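Side-chain contacts in Afp3 (PDB 6RBN), which probably builds, with Afp2, part of the contractile sheath that surrounds the tube of the anti-feeding prophage, a phage-tail-like injection system: residues D[55-59]-D[60-64]; D[114-117]-D[118-122]; D[134-137]-D[138-141]; D[158-162]-D[163-167]. All coordinates share one frame; numbering follows the deposited sequence.

Contact 1 of 4, residues D[55-59]-D[60-64]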
# COMPACT_ATOMS: atom_id res chain seq x y z
N ASP D 55 24.55 37.34 -52.91
CA ASP D 55 23.57 38.42 -52.97
C ASP D 55 24.20 39.71 -53.46
O ASP D 55 23.52 40.56 -54.04
CB ASP D 55 22.92 38.62 -51.60
CG ASP D 55 22.03 37.46 -51.21
OD1 ASP D 55 21.47 36.80 -52.11
OD2 ASP D 55 21.86 37.21 -49.99
N TYR D 56 25.50 39.89 -53.21
CA TYR D 56 26.18 41.10 -53.68
C TYR D 56 26.37 41.08 -55.19
O TYR D 56 26.25 42.12 -55.84
CB TYR D 56 27.52 41.25 -52.97
CG TYR D 56 28.30 42.47 -53.40
CD1 TYR D 56 27.92 43.74 -52.98
CD2 TYR D 56 29.41 42.36 -54.21
CE1 TYR D 56 28.62 44.85 -53.36
CE2 TYR D 56 30.12 43.47 -54.60
CZ TYR D 56 29.72 44.72 -54.18
OH TYR D 56 30.42 45.83 -54.56
N THR D 57 26.66 39.91 -55.76
CA THR D 57 26.92 39.83 -57.19
C THR D 57 25.66 39.98 -58.02
O THR D 57 25.75 40.31 -59.21
CB THR D 57 27.61 38.51 -57.53
OG1 THR D 57 26.75 37.42 -57.16
CG2 THR D 57 28.91 38.39 -56.78
N ILE D 58 24.49 39.75 -57.44
CA ILE D 58 23.25 39.89 -58.18
C ILE D 58 22.73 41.32 -58.10
O ILE D 58 22.29 41.89 -59.11
CB ILE D 58 22.21 38.88 -57.66
CG1 ILE D 58 22.71 37.46 -57.90
CG2 ILE D 58 20.86 39.07 -58.33
CD1 ILE D 58 21.89 36.41 -57.22
N LEU D 59 22.81 41.94 -56.92
CA LEU D 59 22.26 43.28 -56.74
C LEU D 59 23.23 44.35 -57.21
O LEU D 59 22.82 45.33 -57.84
CB LEU D 59 21.88 43.49 -55.28
CG LEU D 59 20.76 42.59 -54.77
CD1 LEU D 59 20.55 42.80 -53.29
CD2 LEU D 59 19.48 42.88 -55.53
N PHE D 60 24.51 44.19 -56.91
CA PHE D 60 25.52 45.19 -57.21
C PHE D 60 26.48 44.69 -58.28
O PHE D 60 26.66 43.48 -58.47
CB PHE D 60 26.31 45.57 -55.96
CG PHE D 60 25.50 46.31 -54.94
CD1 PHE D 60 25.36 47.68 -55.01
CD2 PHE D 60 24.86 45.63 -53.91
CE1 PHE D 60 24.62 48.37 -54.07
CE2 PHE D 60 24.11 46.31 -52.98
CZ PHE D 60 23.99 47.68 -53.06
N ASP D 61 27.09 45.63 -58.99
CA ASP D 61 28.12 45.29 -59.96
C ASP D 61 29.39 44.93 -59.21
O ASP D 61 29.93 45.75 -58.46
CB ASP D 61 28.36 46.47 -60.90
CG ASP D 61 29.15 46.08 -62.14
OD1 ASP D 61 29.51 44.89 -62.29
OD2 ASP D 61 29.41 46.97 -62.98
N SER D 62 29.87 43.71 -59.40
CA SER D 62 31.02 43.22 -58.65
C SER D 62 32.31 43.23 -59.44
O SER D 62 33.36 42.93 -58.88
CB SER D 62 30.75 41.80 -58.14
OG SER D 62 30.64 40.89 -59.22
N ASN D 63 32.27 43.57 -60.73
CA ASN D 63 33.51 43.65 -61.52
C ASN D 63 34.04 45.08 -61.53
O ASN D 63 35.08 45.35 -60.94
CB ASN D 63 33.25 43.13 -62.94
CG ASN D 63 32.83 41.68 -62.95
OD1 ASN D 63 31.71 41.35 -63.34
ND2 ASN D 63 33.72 40.80 -62.51
N VAL D 64 33.28 45.99 -62.14
CA VAL D 64 33.52 47.44 -62.22
C VAL D 64 34.93 47.73 -62.72
O VAL D 64 35.84 47.95 -61.90
CB VAL D 64 33.23 48.12 -60.87
CG1 VAL D 64 33.23 49.65 -61.03
CG2 VAL D 64 31.91 47.66 -60.32

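Contact 2 of 4, residues D[114-117]-D[118-122]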
# COMPACT_ATOMS: atom_id res chain seq x y z
N ALA D 114 36.66 45.23 -50.85
CA ALA D 114 36.58 45.32 -49.39
C ALA D 114 35.51 44.40 -48.82
O ALA D 114 35.62 43.98 -47.66
CB ALA D 114 36.33 46.76 -48.96
N LEU D 115 34.47 44.07 -49.59
CA LEU D 115 33.49 43.13 -49.09
C LEU D 115 33.94 41.68 -49.21
O LEU D 115 33.51 40.85 -48.41
CB LEU D 115 32.15 43.27 -49.80
CG LEU D 115 31.30 44.45 -49.36
CD1 LEU D 115 30.00 44.39 -50.08
CD2 LEU D 115 31.08 44.38 -47.87
N ARG D 116 34.77 41.36 -50.20
CA ARG D 116 35.29 40.00 -50.28
C ARG D 116 36.21 39.70 -49.10
O ARG D 116 36.18 38.60 -48.54
CB ARG D 116 35.99 39.79 -51.62
CG ARG D 116 36.68 38.45 -51.75
CD ARG D 116 37.04 38.11 -53.17
NE ARG D 116 35.85 37.70 -53.92
CZ ARG D 116 35.83 37.46 -55.23
NH1 ARG D 116 34.70 37.09 -55.81
NH2 ARG D 116 36.93 37.60 -55.95
N LEU D 117 36.97 40.70 -48.65
CA LEU D 117 37.76 40.52 -47.44
C LEU D 117 36.91 40.52 -46.18
O LEU D 117 37.38 40.07 -45.14
CB LEU D 117 38.82 41.60 -47.36
CG LEU D 117 39.83 41.52 -48.49
CD1 LEU D 117 40.72 42.71 -48.41
CD2 LEU D 117 40.63 40.24 -48.39
N TYR D 118 35.68 41.02 -46.25
CA TYR D 118 34.78 40.93 -45.11
C TYR D 118 34.26 39.51 -44.93
O TYR D 118 34.24 38.99 -43.81
CB TYR D 118 33.61 41.91 -45.28
CG TYR D 118 32.55 41.77 -44.21
CD1 TYR D 118 32.79 42.17 -42.91
CD2 TYR D 118 31.31 41.22 -44.52
CE1 TYR D 118 31.82 42.04 -41.94
CE2 TYR D 118 30.34 41.09 -43.56
CZ TYR D 118 30.60 41.50 -42.27
OH TYR D 118 29.63 41.36 -41.31
N PHE D 119 33.84 38.86 -46.01
CA PHE D 119 33.28 37.52 -45.88
C PHE D 119 34.36 36.47 -45.71
O PHE D 119 34.09 35.37 -45.21
CB PHE D 119 32.38 37.20 -47.07
CG PHE D 119 31.13 38.01 -47.14
CD1 PHE D 119 30.07 37.74 -46.29
CD2 PHE D 119 30.99 39.02 -48.07
CE1 PHE D 119 28.91 38.48 -46.35
CE2 PHE D 119 29.83 39.76 -48.13
CZ PHE D 119 28.79 39.49 -47.27
N GLN D 120 35.60 36.77 -46.12
CA GLN D 120 36.70 35.85 -45.85
C GLN D 120 37.11 35.85 -44.39
O GLN D 120 37.70 34.88 -43.91
CB GLN D 120 37.91 36.18 -46.72
CG GLN D 120 37.76 35.80 -48.18
CD GLN D 120 38.96 36.21 -49.00
OE1 GLN D 120 39.92 36.78 -48.49
NE2 GLN D 120 38.91 35.93 -50.30
N ASN D 121 36.81 36.93 -43.67
CA ASN D 121 37.20 37.07 -42.28
C ASN D 121 36.05 36.84 -41.31
O ASN D 121 36.19 37.14 -40.12
CB ASN D 121 37.80 38.46 -42.04
CG ASN D 121 39.16 38.61 -42.67
OD1 ASN D 121 40.02 37.75 -42.53
ND2 ASN D 121 39.36 39.70 -43.39
N GLY D 122 34.93 36.30 -41.78
CA GLY D 122 33.75 36.17 -40.95
C GLY D 122 32.63 37.07 -41.43
O GLY D 122 32.64 38.27 -41.18

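Contact 3 of 4, residues D[134-137]-D[138-141]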
# COMPACT_ATOMS: atom_id res chain seq x y z
N ALA D 134 31.67 62.43 -52.13
CA ALA D 134 31.75 62.77 -50.71
C ALA D 134 30.92 64.00 -50.37
O ALA D 134 30.21 64.02 -49.36
CB ALA D 134 33.21 62.98 -50.30
N ASP D 135 31.00 65.04 -51.20
CA ASP D 135 30.51 66.37 -50.82
C ASP D 135 29.01 66.55 -50.97
O ASP D 135 28.54 67.68 -50.79
CB ASP D 135 31.26 67.43 -51.63
CG ASP D 135 31.18 67.20 -53.13
OD1 ASP D 135 30.64 66.16 -53.55
OD2 ASP D 135 31.67 68.06 -53.88
N ASP D 136 28.23 65.52 -51.30
CA ASP D 136 26.78 65.66 -51.37
C ASP D 136 26.19 65.58 -49.96
O ASP D 136 25.89 64.52 -49.41
CB ASP D 136 26.17 64.64 -52.34
CG ASP D 136 26.62 63.22 -52.07
OD1 ASP D 136 27.45 63.00 -51.17
OD2 ASP D 136 26.14 62.30 -52.78
N ASN D 137 25.99 66.76 -49.36
CA ASN D 137 25.50 66.87 -48.00
C ASN D 137 24.01 66.58 -47.87
O ASN D 137 23.48 66.63 -46.76
CB ASN D 137 25.81 68.26 -47.45
CG ASN D 137 27.30 68.53 -47.36
OD1 ASN D 137 27.83 69.40 -48.05
ND2 ASN D 137 27.99 67.78 -46.51
N GLY D 138 23.33 66.28 -48.97
CA GLY D 138 21.97 65.81 -48.94
C GLY D 138 21.82 64.41 -48.38
O GLY D 138 21.18 64.20 -47.35
N PRO D 139 22.38 63.40 -49.07
CA PRO D 139 22.29 62.03 -48.55
C PRO D 139 23.06 61.78 -47.26
O PRO D 139 22.72 60.83 -46.54
CB PRO D 139 22.87 61.19 -49.70
CG PRO D 139 22.62 62.00 -50.91
CD PRO D 139 22.81 63.42 -50.48
N LEU D 140 24.06 62.59 -46.93
CA LEU D 140 24.74 62.41 -45.65
C LEU D 140 23.92 62.98 -44.50
O LEU D 140 24.05 62.51 -43.36
CB LEU D 140 26.12 63.05 -45.68
CG LEU D 140 27.16 62.32 -46.53
CD1 LEU D 140 28.44 63.12 -46.59
CD2 LEU D 140 27.42 60.94 -45.96
N ALA D 141 23.08 63.98 -44.76
CA ALA D 141 22.20 64.48 -43.72
C ALA D 141 21.04 63.53 -43.47
O ALA D 141 20.52 63.46 -42.35
CB ALA D 141 21.67 65.87 -44.08

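Contact 4 of 4, residues D[158-162]-D[163-167]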
# COMPACT_ATOMS: atom_id res chain seq x y z
N SER D 158 33.01 52.43 -42.22
CA SER D 158 32.98 52.80 -43.65
C SER D 158 34.31 52.49 -44.34
O SER D 158 35.33 53.10 -44.01
CB SER D 158 32.67 54.28 -43.81
OG SER D 158 33.74 55.08 -43.35
N PRO D 159 34.34 51.56 -45.33
CA PRO D 159 35.61 51.07 -45.94
C PRO D 159 36.06 51.79 -47.21
O PRO D 159 36.04 51.24 -48.32
CB PRO D 159 35.27 49.61 -46.22
CG PRO D 159 33.82 49.67 -46.61
CD PRO D 159 33.19 50.78 -45.80
N ASP D 160 36.51 53.03 -47.09
CA ASP D 160 36.86 53.73 -48.32
C ASP D 160 38.28 54.28 -48.25
O ASP D 160 38.69 54.81 -47.22
CB ASP D 160 35.87 54.87 -48.57
CG ASP D 160 35.99 55.46 -49.95
OD1 ASP D 160 35.56 54.79 -50.92
OD2 ASP D 160 36.51 56.58 -50.08
N PRO D 161 39.05 54.16 -49.33
CA PRO D 161 40.46 54.59 -49.27
C PRO D 161 40.66 56.10 -49.29
O PRO D 161 41.75 56.55 -48.94
CB PRO D 161 41.08 53.94 -50.51
CG PRO D 161 39.95 53.79 -51.45
CD PRO D 161 38.75 53.48 -50.60
N ASP D 162 39.66 56.88 -49.70
CA ASP D 162 39.81 58.33 -49.70
C ASP D 162 39.74 58.86 -48.27
O ASP D 162 39.04 58.31 -47.42
CB ASP D 162 38.73 58.97 -50.56
CG ASP D 162 39.01 60.43 -50.89
OD1 ASP D 162 40.07 60.95 -50.49
OD2 ASP D 162 38.16 61.05 -51.56
N GLU D 163 40.48 59.94 -48.01
CA GLU D 163 40.57 60.46 -46.65
C GLU D 163 39.45 61.45 -46.36
O GLU D 163 38.85 61.41 -45.28
CB GLU D 163 41.94 61.12 -46.45
CG GLU D 163 42.32 61.40 -45.00
CD GLU D 163 41.84 62.75 -44.49
OE1 GLU D 163 41.68 63.68 -45.32
OE2 GLU D 163 41.64 62.89 -43.27
N THR D 164 39.16 62.35 -47.30
CA THR D 164 38.09 63.32 -47.10
C THR D 164 36.71 62.71 -47.26
O THR D 164 35.72 63.32 -46.83
CB THR D 164 38.24 64.48 -48.08
OG1 THR D 164 38.18 63.98 -49.42
CG2 THR D 164 39.57 65.18 -47.87
N TYR D 165 36.61 61.53 -47.87
CA TYR D 165 35.34 60.82 -47.95
C TYR D 165 34.91 60.32 -46.58
O TYR D 165 33.74 60.43 -46.21
CB TYR D 165 35.47 59.65 -48.92
CG TYR D 165 34.20 58.90 -49.24
CD1 TYR D 165 33.34 59.33 -50.24
CD2 TYR D 165 33.85 57.76 -48.53
CE1 TYR D 165 32.18 58.63 -50.53
CE2 TYR D 165 32.71 57.06 -48.82
CZ TYR D 165 31.88 57.50 -49.81
OH TYR D 165 30.73 56.80 -50.09
N ARG D 166 35.85 59.78 -45.80
CA ARG D 166 35.52 59.21 -44.50
C ARG D 166 35.25 60.29 -43.47
O ARG D 166 34.44 60.09 -42.56
CB ARG D 166 36.66 58.31 -44.03
CG ARG D 166 36.79 57.04 -44.82
CD ARG D 166 38.01 56.27 -44.40
NE ARG D 166 39.22 56.99 -44.77
CZ ARG D 166 40.45 56.57 -44.51
NH1 ARG D 166 40.63 55.42 -43.89
NH2 ARG D 166 41.50 57.28 -44.89
N THR D 167 35.92 61.44 -43.59
CA THR D 167 35.69 62.55 -42.67
C THR D 167 34.28 63.12 -42.81
O THR D 167 33.68 63.50 -41.80
CB THR D 167 36.75 63.63 -42.92
OG1 THR D 167 38.05 63.05 -42.79
CG2 THR D 167 36.64 64.77 -41.92

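Contact 1 of 4, residues D[55-59]-D[60-64]
Phe60 brings its CB over one face of the Tyr56 ring. CB lies 4.0 Å from the centroid of that ring and 28° off its normal, a CH-pi contact on the face rather than at the rim. Beyond CB the two rings run nearly parallel, their planes 22° apart, but they are slid so far along each other that they barely overlap, with 5.5 Å between the centroids; Phe60 CD2 reaches back to Tyr56 CD1, at 3.7 Å. Tyr56 can offer its face here because its CG lies anti to the backbone N (chi1 180°), which carries the ring along the chain toward the residues that follow the helix.

Phe60 is where the chain leaves helix 53-59, and its N-H still closes the final turn, Phe60 N to Tyr56 O at 2.9 Å. The side-chain contact is therefore an i to i+4 pair at the C-terminal end of a helix, made as the backbone turns into a loop. Leu59 sets CB 3.9 Å from Phe60 CD2. Farther on, Ser62 folds back, and its CB stands 4.0 Å from Tyr56 CE2 and close to Thr57 CG2. The hydroxyl of Thr57 turns elsewhere, to Leu54 O. Leu128 of strand 127-130 packs on both aromatic side chains, while Ile58 meets Thr320 of the neighbouring Afp2 chain.

Contact 2 of 4, residues D[114-117]-D[118-122]
Leu115 presents its carbonyl oxygen to Tyr118 and Phe119, and this is the tightly packed half of the contact. Phe119 N bonds to Leu115 O at 3.1 Å with an N-H...O angle of 154°, and Phe119 CD2 stands near the same oxygen. Tyr118 N adds only weak bonds, to Leu115 O and to Ala114 O. The two side chains leave the backbone differently: Tyr118 CG is anti to its backbone N (chi1 173°), whereas Phe119 CG is anti to its carbonyl carbon (chi1 -68°), and Tyr118 CD2 comes to rest over the centre of the Phe119 ring, 3.9 Å above its plane. Leu115 CD2 keeps a looser 4.4 Å from Tyr118 CB. Outside this group, Trp53 packs on Leu115 and Phe119, Phe32 meets the Tyr118 ring edge-to-face, and helix 271-284 covers Leu117 and Tyr118.

The partly exposed side belongs to Arg116 and Gln120. Gln120 N bonds to Arg116 O at 3.1 Å, but their side chains touch lightly: the amide nitrogen Gln120 NE2 packs against the methylene Arg116 CG at 3.7 Å. The other branch of that amide, Gln120 OE1, reaches back to the buried Leu117, 3.5 Å from its CD2. Past them Asn121 turns inward, its OD1 taking a hydrogen bond from Asn297 N. These are the last turns of an amphipathic alpha-helix, aromatic and aliphatic on its buried face, with Gly122, at a positive phi, in the turn that follows.

Contact 3 of 4, residues D[134-137]-D[138-141]
Asp136 and Pro139 meet at about a right angle where a loop enters helix 137-141, and the side-chain contacts here are mostly with backbone oxygens. Pro139 CD rests 3.4 Å from Asp136 O, and the carboxylate oxygen Asp136 OD2 lies 4.0 Å from Pro139 CG. The carboxylate gets there because Asp136 CG sits between its backbone N and carbonyl carbon (chi1 51°), which sends the side chain across the proline ring. Leu140 points back toward the loop, and its CD1 methyl comes 3.4 Å from Ala134 O. Ala141 CB makes a similar approach to Asn137 O, at 3.3 Å.

Hydrogen bonding is sparse. Ala141 N reaches Asn137 O at 3.3 Å with an N-H...O angle of 139°, a weak bond, and Pro139 has no N-H to give in this first turn. On the loop side, Asp135 forms a salt bridge with Lys133.

In the fold, this turn follows strand 127-130 by way of Leu131, which touches Asp136 and Pro139. Helix 163-172 receives its inner side, with Tyr165 against Ala134 and Ala168 against Leu140.

Contact 4 of 4, residues D[158-162]-D[163-167]
Ser158 opens the segment with its OG 3.9 Å from Arg166 CG, a light touch on the aliphatic part of that arginine. Asp160 does far more. Its CG lies anti to the backbone N (chi1 -168°), which brings the carboxylate to the Tyr165 ring, Asp160 OD1 over one face and Asp160 OD2 3.3 Å from Tyr165 CD2, with the two planes 41° apart. OD2 also accepts from Asp162 N at 3.2 Å, closing an Asx turn, and pairs with Arg35 in a salt bridge. The backbone oxygen of Asp160 lies over one face of the Arg166 guanidinium.

Asp162 comes last, leading into helix 163-172. Its carbonyl oxygen takes the NE hydrogen of Arg166, Arg166 NE to Asp162 O at 3.0 Å, approached 35° out of the guanidinium plane. In its side chain, Asp162 OD1 makes a weak bond with Glu163 N at 2.7 Å, and CB packs against Tyr165 CB.

Within this contact Arg166 is met by backbone oxygens, with a long, weak ion pair to Asp188 beyond it, while both aspartates look to Arg35, Asp162 only through a long, weak pair. With Arg35 also in a cation-pi contact with Tyr165, the buried Asp160 charge would probably be well compensated and favoured as the anion.

Contact 2 is the most buried of the four, contacts 1 and 4 are partly buried, and contact 3 lies at the surface. Contacts 1 and 2 join helices 53-59 and 111-120, successive in the chain, through Tyr56 CE1 and Leu115 CD1, 3.6 Å apart. Contacts 3 and 4 also touch by packing, and Ala114 on Pro159 ties contact 2 to contact 4. Contacts 1 and 2 sit at the C-terminal ends of their helices and rely on aromatic and aliphatic packing; contacts 3 and 4 lie where loops lead into helices. Contact 3 is proline, aspartate and leucine packing with weak bonding; contact 4 sets aspartates against Tyr165 and Arg166, with ionic pairing at the Asp160 carboxylate.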